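Local coordinates for lipoprotein (Leptospira interrogans serogroup Icterohaemorrhagiae serovar copenhageni, PDB 6OE6) that is of unknown function but is a probable bacterial lipoprotein with a two-sheet, all-beta fold, at residues 18-23 with 47-52; 52-57 with 100-105. One frame throughout, in Å; residues are numbered along the deposited sequence.

Contact 1. Residues 18-23 with 47-52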
ATOM      1  N   TRP A  18       3.405   6.479  -3.761  1.00 34.14           N
ATOM      2  CA  TRP A  18       2.866   5.491  -4.687  1.00 29.93           C
ATOM      3  C   TRP A  18       3.143   5.876  -6.128  1.00 31.89           C
ATOM      4  O   TRP A  18       3.203   7.059  -6.472  1.00 35.23           O
ATOM      5  CB  TRP A  18       1.345   5.321  -4.508  1.00 27.62           C
ATOM      6  CG  TRP A  18       0.951   5.247  -3.060  1.00 29.17           C
ATOM      7  CD1 TRP A  18       0.794   6.299  -2.193  1.00 32.36           C
ATOM      8  CD2 TRP A  18       0.690   4.064  -2.307  1.00 27.45           C
ATOM      9  NE1 TRP A  18       0.444   5.836  -0.950  1.00 28.20           N
ATOM     10  CE2 TRP A  18       0.369   4.464  -0.995  1.00 28.11           C
ATOM     11  CE3 TRP A  18       0.691   2.701  -2.616  1.00 25.53           C
ATOM     12  CZ2 TRP A  18       0.060   3.547   0.011  1.00 29.03           C
ATOM     13  CZ3 TRP A  18       0.375   1.793  -1.616  1.00 25.46           C
ATOM     14  CH2 TRP A  18       0.065   2.221  -0.320  1.00 26.04           C
ATOM     15  N   VAL A  19       3.280   4.858  -6.976  1.00 31.64           N
ATOM     16  CA  VAL A  19       3.264   5.056  -8.426  1.00 33.07           C
ATOM     17  C   VAL A  19       2.650   3.810  -9.044  1.00 36.10           C
ATOM     18  O   VAL A  19       2.821   2.703  -8.527  1.00 31.03           O
ATOM     19  CB  VAL A  19       4.671   5.362  -8.999  1.00 39.98           C
ATOM     20  CG1 VAL A  19       5.645   4.211  -8.746  1.00 39.12           C
ATOM     21  CG2 VAL A  19       4.585   5.648 -10.483  1.00 48.40           C
ATOM     22  N   LEU A  20       1.878   4.000 -10.113  1.00 34.87           N
ATOM     23  CA  LEU A  20       1.247   2.896 -10.824  1.00 33.95           C
ATOM     24  C   LEU A  20       2.070   2.563 -12.061  1.00 37.84           C
ATOM     25  O   LEU A  20       2.418   3.465 -12.832  1.00 48.57           O
ATOM     26  CB  LEU A  20      -0.184   3.255 -11.220  1.00 36.38           C
ATOM     27  CG  LEU A  20      -1.184   3.537 -10.109  1.00 35.03           C
ATOM     28  CD1 LEU A  20      -2.523   3.907 -10.698  1.00 39.34           C
ATOM     29  CD2 LEU A  20      -1.320   2.284  -9.239  1.00 34.75           C
ATOM     30  N   LEU A  21       2.369   1.274 -12.255  1.00 36.99           N
ATOM     31  CA  LEU A  21       3.246   0.819 -13.332  1.00 38.90           C
ATOM     32  C   LEU A  21       2.508  -0.107 -14.288  1.00 41.22           C
ATOM     33  O   LEU A  21       1.798  -1.020 -13.863  1.00 40.43           O
ATOM     34  CB  LEU A  21       4.465   0.091 -12.776  1.00 49.35           C
ATOM     35  CG  LEU A  21       5.667   0.910 -12.321  1.00 57.86           C
ATOM     36  CD1 LEU A  21       6.924   0.052 -12.481  1.00 57.73           C
ATOM     37  CD2 LEU A  21       5.784   2.205 -13.106  1.00 61.23           C
ATOM     38  N   ASP A  22       2.702   0.106 -15.585  1.00 61.73           N
ATOM     39  CA  ASP A  22       2.205  -0.835 -16.573  1.00 65.94           C
ATOM     40  C   ASP A  22       3.294  -1.861 -16.844  1.00 79.96           C
ATOM     41  O   ASP A  22       4.406  -1.495 -17.240  1.00 83.82           O
ATOM     42  CB  ASP A  22       1.808  -0.134 -17.869  1.00 75.06           C
ATOM     43  CG  ASP A  22       0.943  -1.007 -18.745  1.00 85.40           C
ATOM     44  OD1 ASP A  22      -0.294  -0.840 -18.709  1.00 90.57           O
ATOM     45  OD2 ASP A  22       1.494  -1.882 -19.443  1.00 92.40           O
ATOM     46  N   GLU A  23       2.976  -3.139 -16.632  1.00 75.02           N
ATOM     47  CA  GLU A  23       3.958  -4.194 -16.854  1.00 75.55           C
ATOM     48  C   GLU A  23       4.458  -4.168 -18.297  1.00 84.27           C
ATOM     49  O   GLU A  23       5.636  -3.887 -18.552  1.00 94.15           O
ATOM     50  CB  GLU A  23       3.355  -5.554 -16.488  1.00 69.56           C
ATOM     51  CG  GLU A  23       3.061  -5.726 -14.990  1.00 65.31           C
ATOM     52  CD  GLU A  23       4.325  -5.807 -14.135  1.00 64.13           C
ATOM     53  OE1 GLU A  23       5.423  -6.016 -14.702  1.00 67.22           O
ATOM     54  OE2 GLU A  23       4.221  -5.669 -12.891  1.00 61.83           O
ATOM     55  N   ILE A  47      -7.262   5.078  -4.340  1.00 31.26           N
ATOM     56  CA  ILE A  47      -8.126   4.265  -5.190  1.00 28.95           C
ATOM     57  C   ILE A  47      -7.321   3.884  -6.425  1.00 30.45           C
ATOM     58  O   ILE A  47      -7.025   4.738  -7.266  1.00 31.71           O
ATOM     59  CB  ILE A  47      -9.407   5.009  -5.593  1.00 35.03           C
ATOM     60  CG1 ILE A  47     -10.207   5.415  -4.350  1.00 39.39           C
ATOM     61  CG2 ILE A  47     -10.244   4.159  -6.531  1.00 37.51           C
ATOM     62  CD1 ILE A  47     -11.391   6.268  -4.694  1.00 44.29           C
ATOM     63  N   PHE A  48      -6.966   2.613  -6.531  1.00 28.56           N
ATOM     64  CA  PHE A  48      -6.088   2.108  -7.581  1.00 30.03           C
ATOM     65  C   PHE A  48      -6.847   1.148  -8.499  1.00 28.30           C
ATOM     66  O   PHE A  48      -7.775   0.444  -8.069  1.00 30.91           O
ATOM     67  CB  PHE A  48      -4.876   1.384  -6.968  1.00 29.24           C
ATOM     68  CG  PHE A  48      -4.039   2.248  -6.040  1.00 33.25           C
ATOM     69  CD1 PHE A  48      -3.730   3.562  -6.368  1.00 30.58           C
ATOM     70  CD2 PHE A  48      -3.540   1.732  -4.844  1.00 27.25           C
ATOM     71  CE1 PHE A  48      -2.959   4.355  -5.522  1.00 36.62           C
ATOM     72  CE2 PHE A  48      -2.771   2.518  -4.000  1.00 29.00           C
ATOM     73  CZ  PHE A  48      -2.480   3.831  -4.336  1.00 32.56           C
ATOM     74  N   PRO A  49      -6.492   1.098  -9.777  1.00 31.70           N
ATOM     75  CA  PRO A  49      -7.132   0.155 -10.694  1.00 28.95           C
ATOM     76  C   PRO A  49      -6.531  -1.233 -10.524  1.00 31.15           C
ATOM     77  O   PRO A  49      -5.485  -1.401  -9.910  1.00 32.01           O
ATOM     78  CB  PRO A  49      -6.786   0.738 -12.069  1.00 37.15           C
ATOM     79  CG  PRO A  49      -5.406   1.308 -11.841  1.00 37.69           C
ATOM     80  CD  PRO A  49      -5.436   1.885 -10.434  1.00 30.58           C
ATOM     81  N   ASP A  50      -7.202  -2.225 -11.114  1.00 33.03           N
ATOM     82  CA  ASP A  50      -6.759  -3.615 -11.012  1.00 35.05           C
ATOM     83  C   ASP A  50      -5.852  -4.034 -12.163  1.00 42.71           C
ATOM     84  O   ASP A  50      -5.516  -5.221 -12.279  1.00 39.08           O
ATOM     85  CB  ASP A  50      -7.968  -4.556 -10.932  1.00 36.96           C
ATOM     86  CG  ASP A  50      -8.700  -4.722 -12.269  1.00 48.58           C
ATOM     87  OD1 ASP A  50      -8.547  -3.898 -13.200  1.00 43.13           O
ATOM     88  OD2 ASP A  50      -9.449  -5.711 -12.386  1.00 56.24           O
ATOM     89  N   ASP A  51      -5.457  -3.101 -13.028  1.00 36.06           N
ATOM     90  CA  ASP A  51      -4.677  -3.474 -14.199  1.00 35.82           C
ATOM     91  C   ASP A  51      -3.320  -2.780 -14.254  1.00 35.45           C
ATOM     92  O   ASP A  51      -2.679  -2.762 -15.319  1.00 40.99           O
ATOM     93  CB  ASP A  51      -5.482  -3.210 -15.474  1.00 39.22           C
ATOM     94  CG  ASP A  51      -5.800  -1.745 -15.691  1.00 46.27           C
ATOM     95  OD1 ASP A  51      -5.506  -0.906 -14.823  1.00 38.94           O
ATOM     96  OD2 ASP A  51      -6.345  -1.425 -16.776  1.00 48.96           O
ATOM     97  N   LYS A  52      -2.887  -2.201 -13.137  1.00 34.79           N
ATOM     98  CA  LYS A  52      -1.565  -1.608 -13.009  0.53 35.08           C
ATOM     99  C   LYS A  52      -0.899  -2.148 -11.754  1.00 32.52           C
ATOM    100  O   LYS A  52      -1.561  -2.425 -10.748  1.00 32.75           O
ATOM    101  CB  LYS A  52      -1.622  -0.075 -12.918  0.53 37.75           C
ATOM    102  CG  LYS A  52      -2.261   0.611 -14.123  0.53 39.40           C
ATOM    103  CD  LYS A  52      -1.415   0.480 -15.371  0.53 46.44           C
ATOM    104  CE  LYS A  52      -2.022   1.276 -16.524  0.53 51.15           C
ATOM    105  NZ  LYS A  52      -1.246   1.151 -17.792  0.53 53.50           N
TER
HETATM  106  O   HOH W   1       0.007  -3.822 -15.698  1.00 46.73           O

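Contact 2. Residues 52-57 with 100-105. With NA (sodium ion), chain C; FMT (formic acid), chain D.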
ATOM      1  N   LYS A  52      -2.887  -2.201 -13.137  1.00 34.79           N
ATOM      2  CA  LYS A  52      -1.565  -1.608 -13.009  0.53 35.08           C
ATOM      3  C   LYS A  52      -0.899  -2.148 -11.754  1.00 32.52           C
ATOM      4  O   LYS A  52      -1.561  -2.425 -10.748  1.00 32.75           O
ATOM      5  CB  LYS A  52      -1.622  -0.075 -12.918  0.53 37.75           C
ATOM      6  CG  LYS A  52      -2.261   0.611 -14.123  0.53 39.40           C
ATOM      7  CD  LYS A  52      -1.415   0.480 -15.371  0.53 46.44           C
ATOM      8  CE  LYS A  52      -2.022   1.276 -16.524  0.53 51.15           C
ATOM      9  NZ  LYS A  52      -1.246   1.151 -17.792  0.53 53.50           N
ATOM     10  N   THR A  53       0.416  -2.299 -11.820  1.00 32.73           N
ATOM     11  CA  THR A  53       1.143  -2.755 -10.641  1.00 32.49           C
ATOM     12  C   THR A  53       1.273  -1.585  -9.672  1.00 31.09           C
ATOM     13  O   THR A  53       1.657  -0.481 -10.065  1.00 32.75           O
ATOM     14  CB  THR A  53       2.496  -3.345 -11.057  1.00 33.09           C
ATOM     15  OG1 THR A  53       2.261  -4.571 -11.769  1.00 34.97           O
ATOM     16  CG2 THR A  53       3.370  -3.666  -9.839  1.00 33.40           C
ATOM     17  N   ILE A  54       0.881  -1.808  -8.418  1.00 24.81           N
ATOM     18  CA  ILE A  54       0.831  -0.758  -7.401  1.00 23.98           C
ATOM     19  C   ILE A  54       2.175  -0.761  -6.690  1.00 28.17           C
ATOM     20  O   ILE A  54       2.483  -1.713  -5.971  1.00 26.85           O
ATOM     21  CB  ILE A  54      -0.303  -0.999  -6.406  1.00 23.19           C
ATOM     22  CG1 ILE A  54      -1.684  -1.024  -7.126  1.00 23.65           C
ATOM     23  CG2 ILE A  54      -0.234   0.053  -5.236  1.00 25.09           C
ATOM     24  CD1 ILE A  54      -2.828  -1.712  -6.319  1.00 23.97           C
ATOM     25  N   CYS A  55       2.976   0.285  -6.889  1.00 26.71           N
ATOM     26  CA  CYS A  55       4.310   0.376  -6.292  1.00 28.18           C
ATOM     27  C   CYS A  55       4.294   1.378  -5.147  1.00 33.57           C
ATOM     28  O   CYS A  55       3.779   2.490  -5.304  1.00 30.72           O
ATOM     29  CB  CYS A  55       5.353   0.810  -7.322  1.00 30.95           C
ATOM     30  SG  CYS A  55       5.380  -0.207  -8.805  1.00 35.22           S
ATOM     31  N   TYR A  56       4.855   0.997  -4.003  1.00 28.40           N
ATOM     32  CA  TYR A  56       4.889   1.910  -2.872  1.00 24.37           C
ATOM     33  C   TYR A  56       6.311   2.127  -2.383  1.00 30.76           C
ATOM     34  O   TYR A  56       7.240   1.334  -2.623  1.00 30.99           O
ATOM     35  CB  TYR A  56       3.996   1.428  -1.692  1.00 24.76           C
ATOM     36  CG  TYR A  56       4.623   0.275  -0.929  1.00 25.37           C
ATOM     37  CD1 TYR A  56       5.478   0.505   0.148  1.00 29.77           C
ATOM     38  CD2 TYR A  56       4.367  -1.029  -1.290  1.00 30.33           C
ATOM     39  CE1 TYR A  56       6.077  -0.544   0.823  1.00 30.86           C
ATOM     40  CE2 TYR A  56       4.954  -2.079  -0.628  1.00 28.70           C
ATOM     41  CZ  TYR A  56       5.803  -1.834   0.435  1.00 35.42           C
ATOM     42  OH  TYR A  56       6.388  -2.904   1.083  1.00 36.02           O
ATOM     43  N   ILE A  57       6.471   3.256  -1.717  1.00 32.19           N
ATOM     44  CA  ILE A  57       7.661   3.546  -0.941  1.00 32.26           C
ATOM     45  C   ILE A  57       7.173   3.940   0.444  1.00 35.21           C
ATOM     46  O   ILE A  57       6.091   4.525   0.591  1.00 32.78           O
ATOM     47  CB  ILE A  57       8.514   4.656  -1.600  1.00 38.49           C
ATOM     48  CG1 ILE A  57       9.878   4.756  -0.926  1.00 37.23           C
ATOM     49  CG2 ILE A  57       7.787   6.001  -1.575  1.00 38.11           C
ATOM     50  CD1 ILE A  57      10.881   5.616  -1.697  1.00 44.86           C
ATOM     51  N   GLY A 100       8.103  -1.577  -2.179  1.00 30.44           N
ATOM     52  CA  GLY A 100       7.561  -2.844  -2.638  1.00 32.55           C
ATOM     53  C   GLY A 100       6.513  -2.598  -3.700  1.00 31.11           C
ATOM     54  O   GLY A 100       6.323  -1.471  -4.159  1.00 29.06           O
ATOM     55  N   SER A 101       5.858  -3.681  -4.132  1.00 28.09           N
ATOM     56  CA  SER A 101       4.828  -3.517  -5.149  1.00 27.74           C
ATOM     57  C   SER A 101       3.884  -4.711  -5.131  1.00 23.58           C
ATOM     58  O   SER A 101       4.242  -5.822  -4.694  1.00 24.17           O
ATOM     59  CB  SER A 101       5.438  -3.315  -6.544  1.00 27.44           C
ATOM     60  OG  SER A 101       6.172  -4.462  -6.986  1.00 29.51           O
ATOM     61  N   PHE A 102       2.683  -4.482  -5.662  1.00 23.49           N
ATOM     62  CA  PHE A 102       1.617  -5.479  -5.671  1.00 22.53           C
ATOM     63  C   PHE A 102       1.080  -5.615  -7.091  1.00 23.36           C
ATOM     64  O   PHE A 102       0.489  -4.666  -7.628  1.00 26.70           O
ATOM     65  CB  PHE A 102       0.478  -5.091  -4.723  1.00 21.90           C
ATOM     66  CG  PHE A 102       0.941  -4.599  -3.364  1.00 22.96           C
ATOM     67  CD1 PHE A 102       1.715  -5.414  -2.529  1.00 20.79           C
ATOM     68  CD2 PHE A 102       0.606  -3.326  -2.944  1.00 25.93           C
ATOM     69  CE1 PHE A 102       2.137  -4.931  -1.281  1.00 25.27           C
ATOM     70  CE2 PHE A 102       1.009  -2.837  -1.711  1.00 26.03           C
ATOM     71  CZ  PHE A 102       1.767  -3.628  -0.879  1.00 23.01           C
ATOM     72  N   GLN A 103       1.265  -6.788  -7.688  1.00 21.07           N
ATOM     73  CA  GLN A 103       0.768  -7.095  -9.032  1.00 23.69           C
ATOM     74  C   GLN A 103      -0.430  -8.036  -8.947  1.00 27.91           C
ATOM     75  O   GLN A 103      -0.344  -9.113  -8.339  1.00 24.31           O
ATOM     76  CB  GLN A 103       1.869  -7.739  -9.891  1.00 28.65           C
ATOM     77  CG  GLN A 103       1.399  -8.237 -11.280  1.00 31.77           C
ATOM     78  CD  GLN A 103       2.447  -9.097 -12.022  1.00 35.42           C
ATOM     79  OE1 GLN A 103       3.436  -9.564 -11.436  1.00 44.69           O
ATOM     80  NE2 GLN A 103       2.233  -9.299 -13.306  1.00 36.61           N
ATOM     81  N   GLY A 104      -1.528  -7.677  -9.614  1.00 23.66           N
ATOM     82  CA  GLY A 104      -2.632  -8.620  -9.689  1.00 25.77           C
ATOM     83  C   GLY A 104      -3.506  -8.752  -8.455  1.00 26.30           C
ATOM     84  O   GLY A 104      -4.180  -9.782  -8.307  1.00 26.61           O
ATOM     85  N   LEU A 105      -3.543  -7.754  -7.559  1.00 22.91           N
ATOM     86  CA  LEU A 105      -4.516  -7.824  -6.461  1.00 23.41           C
ATOM     87  C   LEU A 105      -5.939  -7.862  -7.012  1.00 27.40           C
ATOM     88  O   LEU A 105      -6.254  -7.180  -7.985  1.00 28.86           O
ATOM     89  CB  LEU A 105      -4.372  -6.621  -5.512  1.00 24.79           C
ATOM     90  CG  LEU A 105      -3.033  -6.530  -4.751  1.00 21.77           C
ATOM     91  CD1 LEU A 105      -3.010  -5.220  -3.923  1.00 21.94           C
ATOM     92  CD2 LEU A 105      -2.757  -7.748  -3.854  1.00 21.29           C
TER
HETATM   93 NA    NA C 201       4.452  -8.331  -4.572  1.00 34.33          NA
HETATM   94  C   FMT D 202       5.943  -5.935  -1.175  1.00 34.02           C
HETATM   95  O1  FMT D 202       6.553  -6.086  -2.224  1.00 38.03           O
HETATM   96  O2  FMT D 202       6.320  -5.143  -0.312  1.00 42.45           O
HETATM   97  O   HOH W   2      -2.186  -5.636 -11.443  1.00 31.99           O
HETATM   98  O   HOH W   3       5.719  -8.428  -2.891  1.00 36.06           O

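Contact 1. Residues 18-23 with 47-52
Strands 18-21 and 47-49 run nearly parallel, at 16°, but their axes come no nearer than 9.2 Å, so no backbone hydrogen bond joins the two segments and side chains fill the space between them. Past the strand ends the backbones converge, and the CA atoms of Asp-22 and Lys-52 lie 5.2 Å apart. There water 1 accepts from the backbone N of Glu-23 and donates to the carbonyl O of Asp-51, bridging the two backbones beyond the strands. At the inner end Trp-18 and Phe-48 both point into the interface and cross at about a right angle. The tip of the phenyl ring lies over the rim of one indole face, Phe-48 CE2 3.7 Å from Trp-18 CE3, with the planes inclined at 46°, an oblique pairing. Both rings are buried; the indole NE1 is satisfied by the carbonyl O of Thr-42. Leu-20, its CG anti to the carbonyl carbon (chi1 -63°), spreads its two methyls over neighbouring residues: CD2 approaches Phe-48 CD1 obliquely at 4.0 Å, while CD1 meets Pro-49 CD tip to tip at 3.6 Å. Its CB rests against Lys-52 CB. The lysine chain bends at its second torsion and then runs extended to Asp-22, whose carboxylate receives Lys-52 NZ on the anti lone pair of OD1. This salt bridge is modelled very short, 2.4 Å from NZ to OD1, but Asp-22 is poorly ordered and Lys-52 has two conformers, so the length carries little weight. The gradation from buried aromatics to an ion pair at the surface is that of a beta-sandwich-like interface near its margin: strand 15-21 belongs to one sheet and strand 47-49 is an edge strand of the other, its Phe-48 also meeting Phe-126.

Contact 2. Residues 52-57 with 100-105
Tyr-56 and Phe-102 project from the same face of an antiparallel ladder, and their rings lie near parallel, 23° apart, but so far slid that they barely overlap. The closest approach is Tyr-56 CE2 to Phe-102 CZ at 3.6 Å. Tyr-56 takes the crowded position between its backbone N and carbonyl carbon (chi1 75°), which folds the ring across the neighbouring strand at Gly-100, whose N sits above one ring face. Gly-100 has no side chain, and the ring packs directly on its backbone, Tyr-56 CE2 3.4 Å from Gly-100 CA. The tyrosine OH then donates to formic acid O2 at 2.6 Å, while Ser-101 N donates to formic acid O1; the formic acid, probably from the crystallisation liquor, is also hydrogen-bonded by Lys-89 NZ. Ser-101 O coordinates the sodium ion at 2.5 Å, and water 3 links that ion to formic acid O1. On the sheet face that carries Tyr-56, Ile-54 crosses Phe-102 obliquely, Ile-54 CG2 4.2 Å from Phe-102 CD2. The reverse face carries Cys-55 and Ser-101, where Cys-55 SG meets Ser-101 CB at 3.8 Å. Four backbone hydrogen bonds hold the register: Ile-54 and Phe-102 exchange two, as do Tyr-56 and Gly-100, the shortest being Phe-102 N to Ile-54 O at 2.8 Å, in the carbonyl plane. Strand 97-102 is an edge strand of its sheet within the chain, with strand 53-59 lying between it and strand 15-21, while Tyr-56 and Phe-102 face the second sheet and pack on Leu-112 of strand 108-116.

In the fold
The centres of the two contacts lie about 7 Å apart, and Lys-52 belongs to both. Along the chain they come in series: contact 1 brings strand 47-49 close to strand 15-21, and after a short turn the chain enters strand 53-59, which contact 2 pairs with the much later strand 97-102. Strands 15-21 and 53-59 are neighbours in one sheet, joined by backbone hydrogen bonds, among them that of Leu-21 with Thr-53, and Trp-18 packs on Tyr-56. In this helix-free protein contact 1 thus packs that sheet against the edge of the five-stranded one, while contact 2 extends the first sheet to its own edge and presents Tyr-56 and Phe-102 to the second.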